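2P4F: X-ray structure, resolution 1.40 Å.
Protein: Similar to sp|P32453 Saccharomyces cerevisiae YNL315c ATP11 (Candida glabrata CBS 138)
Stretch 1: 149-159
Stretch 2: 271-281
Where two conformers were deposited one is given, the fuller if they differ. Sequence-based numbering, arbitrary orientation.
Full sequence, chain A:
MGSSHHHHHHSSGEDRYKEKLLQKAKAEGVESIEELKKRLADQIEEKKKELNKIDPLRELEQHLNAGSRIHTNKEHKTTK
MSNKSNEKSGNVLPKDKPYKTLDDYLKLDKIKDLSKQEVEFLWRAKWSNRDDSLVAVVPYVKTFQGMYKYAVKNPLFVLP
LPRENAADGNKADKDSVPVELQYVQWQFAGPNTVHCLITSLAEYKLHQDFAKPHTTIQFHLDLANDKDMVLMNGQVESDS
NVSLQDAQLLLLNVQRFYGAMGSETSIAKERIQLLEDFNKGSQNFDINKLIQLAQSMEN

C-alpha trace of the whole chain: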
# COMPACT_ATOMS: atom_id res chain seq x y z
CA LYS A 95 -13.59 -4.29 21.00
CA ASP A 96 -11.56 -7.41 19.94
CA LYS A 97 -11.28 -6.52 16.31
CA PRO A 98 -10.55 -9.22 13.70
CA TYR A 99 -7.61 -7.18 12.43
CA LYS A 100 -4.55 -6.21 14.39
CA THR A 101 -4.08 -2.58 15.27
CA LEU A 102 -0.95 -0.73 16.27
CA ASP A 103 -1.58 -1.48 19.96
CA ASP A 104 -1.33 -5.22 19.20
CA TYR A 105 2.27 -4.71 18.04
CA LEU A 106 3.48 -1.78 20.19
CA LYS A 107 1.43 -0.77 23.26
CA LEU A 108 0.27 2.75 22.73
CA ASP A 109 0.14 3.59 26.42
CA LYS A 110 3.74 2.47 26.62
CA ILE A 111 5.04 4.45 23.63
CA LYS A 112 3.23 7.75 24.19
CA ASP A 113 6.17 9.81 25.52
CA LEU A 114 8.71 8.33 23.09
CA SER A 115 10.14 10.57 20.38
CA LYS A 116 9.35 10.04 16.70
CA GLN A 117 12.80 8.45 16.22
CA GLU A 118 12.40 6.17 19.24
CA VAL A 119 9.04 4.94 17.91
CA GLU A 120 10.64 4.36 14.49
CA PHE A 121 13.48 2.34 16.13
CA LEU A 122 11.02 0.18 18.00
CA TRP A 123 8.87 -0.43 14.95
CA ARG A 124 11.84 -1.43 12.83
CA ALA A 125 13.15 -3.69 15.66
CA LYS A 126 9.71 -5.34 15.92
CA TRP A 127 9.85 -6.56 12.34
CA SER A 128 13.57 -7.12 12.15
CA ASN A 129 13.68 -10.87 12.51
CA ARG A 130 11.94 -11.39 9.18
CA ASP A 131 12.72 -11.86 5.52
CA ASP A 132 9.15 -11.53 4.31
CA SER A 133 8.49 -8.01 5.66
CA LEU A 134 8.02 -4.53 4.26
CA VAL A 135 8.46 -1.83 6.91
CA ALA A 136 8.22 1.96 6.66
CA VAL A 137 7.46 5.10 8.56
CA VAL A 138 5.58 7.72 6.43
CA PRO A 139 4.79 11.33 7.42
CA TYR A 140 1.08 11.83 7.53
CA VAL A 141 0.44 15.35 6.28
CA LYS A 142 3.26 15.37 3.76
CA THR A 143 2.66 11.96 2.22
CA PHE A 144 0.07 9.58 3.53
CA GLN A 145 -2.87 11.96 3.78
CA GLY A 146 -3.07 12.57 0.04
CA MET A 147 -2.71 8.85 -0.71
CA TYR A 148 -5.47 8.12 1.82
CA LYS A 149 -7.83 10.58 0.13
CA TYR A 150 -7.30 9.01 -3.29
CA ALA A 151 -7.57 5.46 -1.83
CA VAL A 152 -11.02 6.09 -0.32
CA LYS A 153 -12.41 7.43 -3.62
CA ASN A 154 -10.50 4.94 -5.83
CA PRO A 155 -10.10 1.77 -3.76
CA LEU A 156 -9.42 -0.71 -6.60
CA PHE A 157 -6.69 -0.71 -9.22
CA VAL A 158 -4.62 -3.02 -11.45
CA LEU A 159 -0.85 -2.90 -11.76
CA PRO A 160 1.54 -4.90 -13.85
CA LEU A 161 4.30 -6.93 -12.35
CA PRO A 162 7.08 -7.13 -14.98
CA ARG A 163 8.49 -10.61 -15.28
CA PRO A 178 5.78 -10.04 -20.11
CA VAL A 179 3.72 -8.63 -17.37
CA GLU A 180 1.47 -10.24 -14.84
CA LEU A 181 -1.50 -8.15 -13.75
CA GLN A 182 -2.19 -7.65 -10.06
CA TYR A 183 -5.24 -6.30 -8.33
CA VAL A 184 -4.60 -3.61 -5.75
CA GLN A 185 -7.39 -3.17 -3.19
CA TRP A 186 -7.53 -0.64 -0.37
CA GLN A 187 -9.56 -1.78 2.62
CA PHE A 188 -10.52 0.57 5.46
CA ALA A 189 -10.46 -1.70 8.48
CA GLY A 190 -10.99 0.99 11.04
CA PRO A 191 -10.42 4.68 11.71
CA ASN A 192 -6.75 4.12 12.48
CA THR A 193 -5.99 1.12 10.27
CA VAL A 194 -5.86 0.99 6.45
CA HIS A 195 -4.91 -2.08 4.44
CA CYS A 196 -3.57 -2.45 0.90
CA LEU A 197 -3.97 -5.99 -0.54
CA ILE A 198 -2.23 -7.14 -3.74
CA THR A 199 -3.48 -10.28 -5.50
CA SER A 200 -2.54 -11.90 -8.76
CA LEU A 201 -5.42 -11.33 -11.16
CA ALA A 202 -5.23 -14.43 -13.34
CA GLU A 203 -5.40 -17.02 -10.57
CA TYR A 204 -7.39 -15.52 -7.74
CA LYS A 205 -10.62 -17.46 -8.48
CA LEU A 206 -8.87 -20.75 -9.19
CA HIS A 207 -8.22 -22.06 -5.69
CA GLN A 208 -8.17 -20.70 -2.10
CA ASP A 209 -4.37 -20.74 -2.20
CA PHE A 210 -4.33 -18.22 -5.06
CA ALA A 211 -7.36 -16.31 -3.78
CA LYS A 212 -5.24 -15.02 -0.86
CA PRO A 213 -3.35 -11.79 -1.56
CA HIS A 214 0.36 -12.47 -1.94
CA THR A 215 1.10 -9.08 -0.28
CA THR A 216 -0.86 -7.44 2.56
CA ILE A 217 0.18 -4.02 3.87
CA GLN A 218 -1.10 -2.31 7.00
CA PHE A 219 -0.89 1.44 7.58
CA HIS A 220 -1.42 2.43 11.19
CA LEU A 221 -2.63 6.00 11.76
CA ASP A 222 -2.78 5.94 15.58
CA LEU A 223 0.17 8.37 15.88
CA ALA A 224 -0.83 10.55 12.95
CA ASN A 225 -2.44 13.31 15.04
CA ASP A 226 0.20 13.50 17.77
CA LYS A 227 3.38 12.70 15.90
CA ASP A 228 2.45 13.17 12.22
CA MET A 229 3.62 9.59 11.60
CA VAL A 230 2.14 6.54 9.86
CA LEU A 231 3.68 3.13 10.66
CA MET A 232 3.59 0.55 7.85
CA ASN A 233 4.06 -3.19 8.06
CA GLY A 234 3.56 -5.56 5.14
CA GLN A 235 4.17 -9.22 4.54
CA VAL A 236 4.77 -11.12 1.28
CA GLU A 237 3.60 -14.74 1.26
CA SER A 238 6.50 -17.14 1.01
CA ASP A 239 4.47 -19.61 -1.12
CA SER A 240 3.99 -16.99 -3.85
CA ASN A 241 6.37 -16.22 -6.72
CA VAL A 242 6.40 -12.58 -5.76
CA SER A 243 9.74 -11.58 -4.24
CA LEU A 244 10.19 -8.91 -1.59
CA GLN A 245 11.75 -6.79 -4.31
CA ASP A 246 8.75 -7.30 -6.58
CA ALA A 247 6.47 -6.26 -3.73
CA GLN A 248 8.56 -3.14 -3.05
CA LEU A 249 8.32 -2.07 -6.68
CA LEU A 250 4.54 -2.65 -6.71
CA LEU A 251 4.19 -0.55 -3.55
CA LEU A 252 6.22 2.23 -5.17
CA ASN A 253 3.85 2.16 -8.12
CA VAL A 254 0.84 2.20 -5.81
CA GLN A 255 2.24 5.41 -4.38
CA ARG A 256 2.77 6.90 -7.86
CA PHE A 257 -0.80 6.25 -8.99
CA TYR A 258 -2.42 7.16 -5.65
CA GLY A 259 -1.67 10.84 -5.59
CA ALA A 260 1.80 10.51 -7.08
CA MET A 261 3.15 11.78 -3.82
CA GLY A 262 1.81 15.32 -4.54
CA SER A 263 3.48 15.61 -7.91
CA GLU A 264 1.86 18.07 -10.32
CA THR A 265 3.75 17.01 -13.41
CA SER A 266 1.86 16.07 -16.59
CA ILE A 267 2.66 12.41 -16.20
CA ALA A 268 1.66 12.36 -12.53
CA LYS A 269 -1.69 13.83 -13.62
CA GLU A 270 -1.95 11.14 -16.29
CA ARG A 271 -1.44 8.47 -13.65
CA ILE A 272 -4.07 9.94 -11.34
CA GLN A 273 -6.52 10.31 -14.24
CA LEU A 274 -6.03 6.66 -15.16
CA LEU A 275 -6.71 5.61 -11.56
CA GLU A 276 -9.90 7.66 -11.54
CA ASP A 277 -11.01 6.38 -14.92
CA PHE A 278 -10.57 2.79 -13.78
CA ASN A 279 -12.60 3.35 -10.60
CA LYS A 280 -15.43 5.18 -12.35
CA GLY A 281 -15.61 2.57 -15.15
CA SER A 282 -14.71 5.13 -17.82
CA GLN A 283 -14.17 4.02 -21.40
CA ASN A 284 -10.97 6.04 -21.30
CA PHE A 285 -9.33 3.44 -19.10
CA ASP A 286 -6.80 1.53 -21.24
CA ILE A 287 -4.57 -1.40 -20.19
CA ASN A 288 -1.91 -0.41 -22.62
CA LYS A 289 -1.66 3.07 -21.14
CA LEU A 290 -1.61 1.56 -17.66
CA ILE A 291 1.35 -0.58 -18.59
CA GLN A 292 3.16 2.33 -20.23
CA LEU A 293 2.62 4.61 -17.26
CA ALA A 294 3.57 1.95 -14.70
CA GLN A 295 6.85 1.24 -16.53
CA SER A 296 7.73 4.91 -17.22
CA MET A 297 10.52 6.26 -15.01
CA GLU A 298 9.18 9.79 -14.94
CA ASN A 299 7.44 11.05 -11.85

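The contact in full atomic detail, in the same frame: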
# COMPACT_ATOMS: atom_id res chain seq x y z
N LYS A 149 -6.64 9.95 0.74
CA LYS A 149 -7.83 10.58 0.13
C LYS A 149 -8.12 9.92 -1.22
O LYS A 149 -9.29 9.61 -1.52
CB LYS A 149 -7.60 12.10 0.06
CG LYS A 149 -7.83 12.81 1.41
CD LYS A 149 -7.31 12.13 2.65
CE LYS A 149 -7.41 12.90 3.94
NZ LYS A 149 -8.27 12.26 4.97
N TYR A 150 -7.05 9.67 -2.00
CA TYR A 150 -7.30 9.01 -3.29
C TYR A 150 -7.73 7.56 -3.08
O TYR A 150 -8.54 7.07 -3.88
CB TYR A 150 -6.06 9.03 -4.16
CG TYR A 150 -5.87 10.35 -4.88
CD1 TYR A 150 -6.66 10.62 -6.00
CD2 TYR A 150 -4.94 11.28 -4.48
CE1 TYR A 150 -6.54 11.80 -6.72
CE2 TYR A 150 -4.79 12.49 -5.19
CZ TYR A 150 -5.59 12.71 -6.29
OH TYR A 150 -5.50 13.87 -7.01
N ALA A 151 -7.26 6.89 -2.05
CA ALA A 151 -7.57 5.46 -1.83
C ALA A 151 -9.04 5.33 -1.49
O ALA A 151 -9.68 4.35 -1.92
CB ALA A 151 -6.69 4.93 -0.72
N VAL A 152 -9.59 6.22 -0.68
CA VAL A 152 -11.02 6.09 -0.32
C VAL A 152 -11.90 6.21 -1.56
O VAL A 152 -12.84 5.44 -1.78
CB VAL A 152 -11.43 7.15 0.72
CG1 VAL A 152 -12.95 7.24 0.82
CG2 VAL A 152 -10.80 6.82 2.08
N LYS A 153 -11.58 7.18 -2.42
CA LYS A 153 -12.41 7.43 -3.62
C LYS A 153 -12.11 6.43 -4.72
O LYS A 153 -12.97 6.27 -5.57
CB LYS A 153 -12.11 8.86 -4.13
CG LYS A 153 -12.74 9.89 -3.19
CD LYS A 153 -12.57 11.31 -3.59
CE LYS A 153 -13.66 12.09 -2.83
NZ LYS A 153 -14.51 11.09 -2.09
N ASN A 154 -10.95 5.79 -4.73
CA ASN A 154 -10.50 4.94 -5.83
C ASN A 154 -9.90 3.65 -5.28
O ASN A 154 -8.70 3.43 -5.47
CB ASN A 154 -9.43 5.69 -6.66
CG ASN A 154 -9.95 7.02 -7.21
OD1 ASN A 154 -10.64 7.04 -8.23
ND2 ASN A 154 -9.58 8.09 -6.51
N PRO A 155 -10.67 2.85 -4.59
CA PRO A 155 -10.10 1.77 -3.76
C PRO A 155 -9.63 0.55 -4.53
O PRO A 155 -9.06 -0.35 -3.89
CB PRO A 155 -11.24 1.41 -2.78
CG PRO A 155 -12.49 1.69 -3.60
CD PRO A 155 -12.14 2.96 -4.37
N LEU A 156 -9.82 0.48 -5.85
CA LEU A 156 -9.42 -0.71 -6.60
C LEU A 156 -8.52 -0.28 -7.74
O LEU A 156 -8.79 0.75 -8.38
CB LEU A 156 -10.66 -1.43 -7.12
CG LEU A 156 -10.39 -2.77 -7.82
CD1 LEU A 156 -9.83 -3.79 -6.83
CD2 LEU A 156 -11.67 -3.30 -8.49
N PHE A 157 -7.48 -1.03 -8.04
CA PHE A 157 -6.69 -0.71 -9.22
C PHE A 157 -6.06 -1.99 -9.75
O PHE A 157 -6.22 -3.05 -9.14
CB PHE A 157 -5.65 0.36 -8.92
CG PHE A 157 -5.11 1.11 -10.15
CD1 PHE A 157 -5.99 1.57 -11.15
CD2 PHE A 157 -3.77 1.37 -10.28
CE1 PHE A 157 -5.52 2.29 -12.26
CE2 PHE A 157 -3.29 2.09 -11.38
CZ PHE A 157 -4.18 2.55 -12.35
N VAL A 158 -5.41 -1.89 -10.91
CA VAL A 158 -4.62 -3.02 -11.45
C VAL A 158 -3.24 -2.51 -11.72
O VAL A 158 -3.10 -1.35 -12.21
CB VAL A 158 -5.27 -3.54 -12.75
CG1 VAL A 158 -4.39 -4.57 -13.40
CG2 VAL A 158 -6.65 -4.11 -12.38
N LEU A 159 -2.19 -3.29 -11.41
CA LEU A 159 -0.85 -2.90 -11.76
C LEU A 159 -0.14 -4.07 -12.40
O LEU A 159 -0.37 -5.21 -11.99
CB LEU A 159 -0.01 -2.52 -10.52
CG LEU A 159 -0.31 -1.18 -9.87
CD1 LEU A 159 0.52 -1.09 -8.57
CD2 LEU A 159 -0.02 0.02 -10.77
N ARG A 271 -1.24 9.64 -14.53
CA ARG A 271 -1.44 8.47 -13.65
C ARG A 271 -2.68 8.60 -12.79
O ARG A 271 -3.48 7.62 -12.65
CB ARG A 271 -0.22 8.30 -12.73
CG ARG A 271 1.01 7.81 -13.50
CD ARG A 271 2.08 7.23 -12.54
NE ARG A 271 3.18 6.77 -13.38
CZ ARG A 271 4.31 7.47 -13.60
NH1 ARG A 271 4.50 8.65 -13.00
NH2 ARG A 271 5.28 6.99 -14.40
N ILE A 272 -2.90 9.77 -12.19
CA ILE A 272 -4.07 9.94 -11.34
C ILE A 272 -5.33 9.81 -12.19
O ILE A 272 -6.32 9.20 -11.78
CB ILE A 272 -4.00 11.28 -10.61
CG1 ILE A 272 -2.91 11.24 -9.54
CG2 ILE A 272 -5.37 11.66 -10.06
CD1 ILE A 272 -2.43 12.58 -9.05
N GLN A 273 -5.32 10.37 -13.40
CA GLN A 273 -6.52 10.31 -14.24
C GLN A 273 -6.83 8.86 -14.62
O GLN A 273 -7.99 8.44 -14.71
CB GLN A 273 -6.30 11.14 -15.53
CG GLN A 273 -7.57 11.18 -16.40
CD GLN A 273 -8.67 11.98 -15.73
OE1 GLN A 273 -8.48 13.12 -15.31
NE2 GLN A 273 -9.87 11.40 -15.58
N LEU A 274 -5.76 8.05 -14.84
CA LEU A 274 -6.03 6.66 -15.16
C LEU A 274 -6.65 5.91 -13.99
O LEU A 274 -7.53 5.03 -14.14
CB LEU A 274 -4.72 5.96 -15.53
CG LEU A 274 -4.83 4.60 -16.18
CD1 LEU A 274 -5.50 4.67 -17.56
CD2 LEU A 274 -3.46 3.92 -16.25
N LEU A 275 -6.14 6.19 -12.79
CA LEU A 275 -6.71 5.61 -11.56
C LEU A 275 -8.19 5.97 -11.45
O LEU A 275 -9.09 5.11 -11.15
CB LEU A 275 -5.93 6.13 -10.33
CG LEU A 275 -6.55 5.76 -8.98
CD1 LEU A 275 -6.46 4.25 -8.77
CD2 LEU A 275 -5.81 6.53 -7.89
N GLU A 276 -8.48 7.25 -11.66
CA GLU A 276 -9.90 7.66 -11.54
C GLU A 276 -10.75 7.03 -12.62
O GLU A 276 -11.85 6.54 -12.38
CB GLU A 276 -9.99 9.21 -11.58
CG GLU A 276 -9.33 9.82 -10.32
CD GLU A 276 -9.32 11.33 -10.36
OE1 GLU A 276 -9.42 11.94 -11.46
OE2 GLU A 276 -9.21 11.94 -9.26
N ASP A 277 -10.23 6.99 -13.85
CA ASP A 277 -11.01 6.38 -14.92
C ASP A 277 -11.30 4.92 -14.67
O ASP A 277 -12.41 4.42 -14.97
CB ASP A 277 -10.24 6.52 -16.25
CG ASP A 277 -10.32 7.92 -16.81
OD1 ASP A 277 -11.15 8.75 -16.38
OD2 ASP A 277 -9.48 8.21 -17.70
N PHE A 278 -10.32 4.19 -14.12
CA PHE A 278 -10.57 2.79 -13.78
C PHE A 278 -11.72 2.71 -12.77
O PHE A 278 -12.66 1.93 -12.94
CB PHE A 278 -9.28 2.17 -13.20
CG PHE A 278 -9.49 0.70 -12.84
CD1 PHE A 278 -9.34 -0.30 -13.79
CD2 PHE A 278 -9.80 0.36 -11.52
CE1 PHE A 278 -9.54 -1.61 -13.42
CE2 PHE A 278 -10.01 -0.95 -11.14
CZ PHE A 278 -9.84 -1.93 -12.10
N ASN A 279 -11.62 3.50 -11.69
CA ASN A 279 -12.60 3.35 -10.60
C ASN A 279 -13.99 3.84 -10.96
O ASN A 279 -14.97 3.42 -10.35
CB ASN A 279 -12.07 4.09 -9.35
CG ASN A 279 -11.10 3.15 -8.65
OD1 ASN A 279 -11.49 2.33 -7.76
ND2 ASN A 279 -9.82 3.26 -9.00
N LYS A 280 -14.09 4.71 -11.95
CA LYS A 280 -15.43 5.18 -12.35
C LYS A 280 -15.90 4.38 -13.56
O LYS A 280 -17.03 4.61 -14.04
CB LYS A 280 -15.41 6.69 -12.51
CG LYS A 280 -15.41 7.54 -11.23
CD LYS A 280 -14.35 8.63 -11.29
CE LYS A 280 -13.84 9.18 -9.99
NZ LYS A 280 -12.85 8.39 -9.19
N GLY A 281 -15.11 3.40 -14.04
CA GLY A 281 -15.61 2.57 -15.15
C GLY A 281 -15.64 3.31 -16.48
O GLY A 281 -16.41 2.98 -17.38
O HOH W 1 -7.85 14.18 -9.02
O HOH W 2 -10.22 10.95 -6.94

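What does Phe157, which gives up the most surface to this contact, pack against? It lies on the strand 156-159, which crosses the helix 271-280 at 121°, and although its CA-to-CB bond points sideways, the t rotamer (chi1 -160°) brings the ring to the helix. Leu275 CD1 sits over one face of that ring, 3.9 Å from its centroid, in a CH-pi contact. At the ring edge, Phe157 CE1 lies 3.9 Å from Phe278 CB, and farther round Phe157 CZ is 4.2 Å from Leu274 CD2. A flat, wholly apolar side chain suits this buried place, where three hydrophobic residues of the helix meet it.

How does Phe278 answer from the helix? Its CA-to-CB bond points toward the strand, and its ring forms an offset edge-to-face pair with Phe157, the edge of Phe157 directed at the face of Phe278, with centroids 5.7 Å apart and planes at 86°. The same ring also reaches the neighbours of Phe157: Phe278 CE2 is 3.8 Å from Leu156 CG, and Phe278 CZ is 3.9 Å from Val158 CG2. One broad ring thus touches three successive strand residues.

Where do polar groups join the two backbones? Asn279, one turn beyond Leu275, uses both ends of its amide. Its OD1 accepts a hydrogen bond from Leu156 N at 3.1 Å, while its ND2 donates to Leu156 O at 2.8 Å; ND2 also donates to Leu275 O at 2.9 Å, within its own helix. Asparagine fits because a short side chain carries donor and acceptor together, so it can serve both the NH and the carbonyl of one strand residue.

What does Asn154, buried where its helix gives way to the strand, contribute? Its amide is turned back, with ND2 donating to Tyr150 O at 3.0 Å, so the side chain ties into the last turn of its own helix while its CA-to-CB bond points toward the other. There Asn154 CB packs 3.7 Å from Leu275 CG. Asn154 ND2 also donates to a water at 3.0 Å, and that water in turn donates to Glu276 OE2 at 2.7 Å. A second water donates to the same Glu276 OE2 at 2.6 Å and lies 3.1 Å from Tyr150 OH, to which it is also hydrogen-bonded. The Tyr150 ring completes this side of the contact, its CE1 3.5 Å from Ile272 CG2, which lets tyrosine pack against an aliphatic neighbour while its hydroxyl meets solvent.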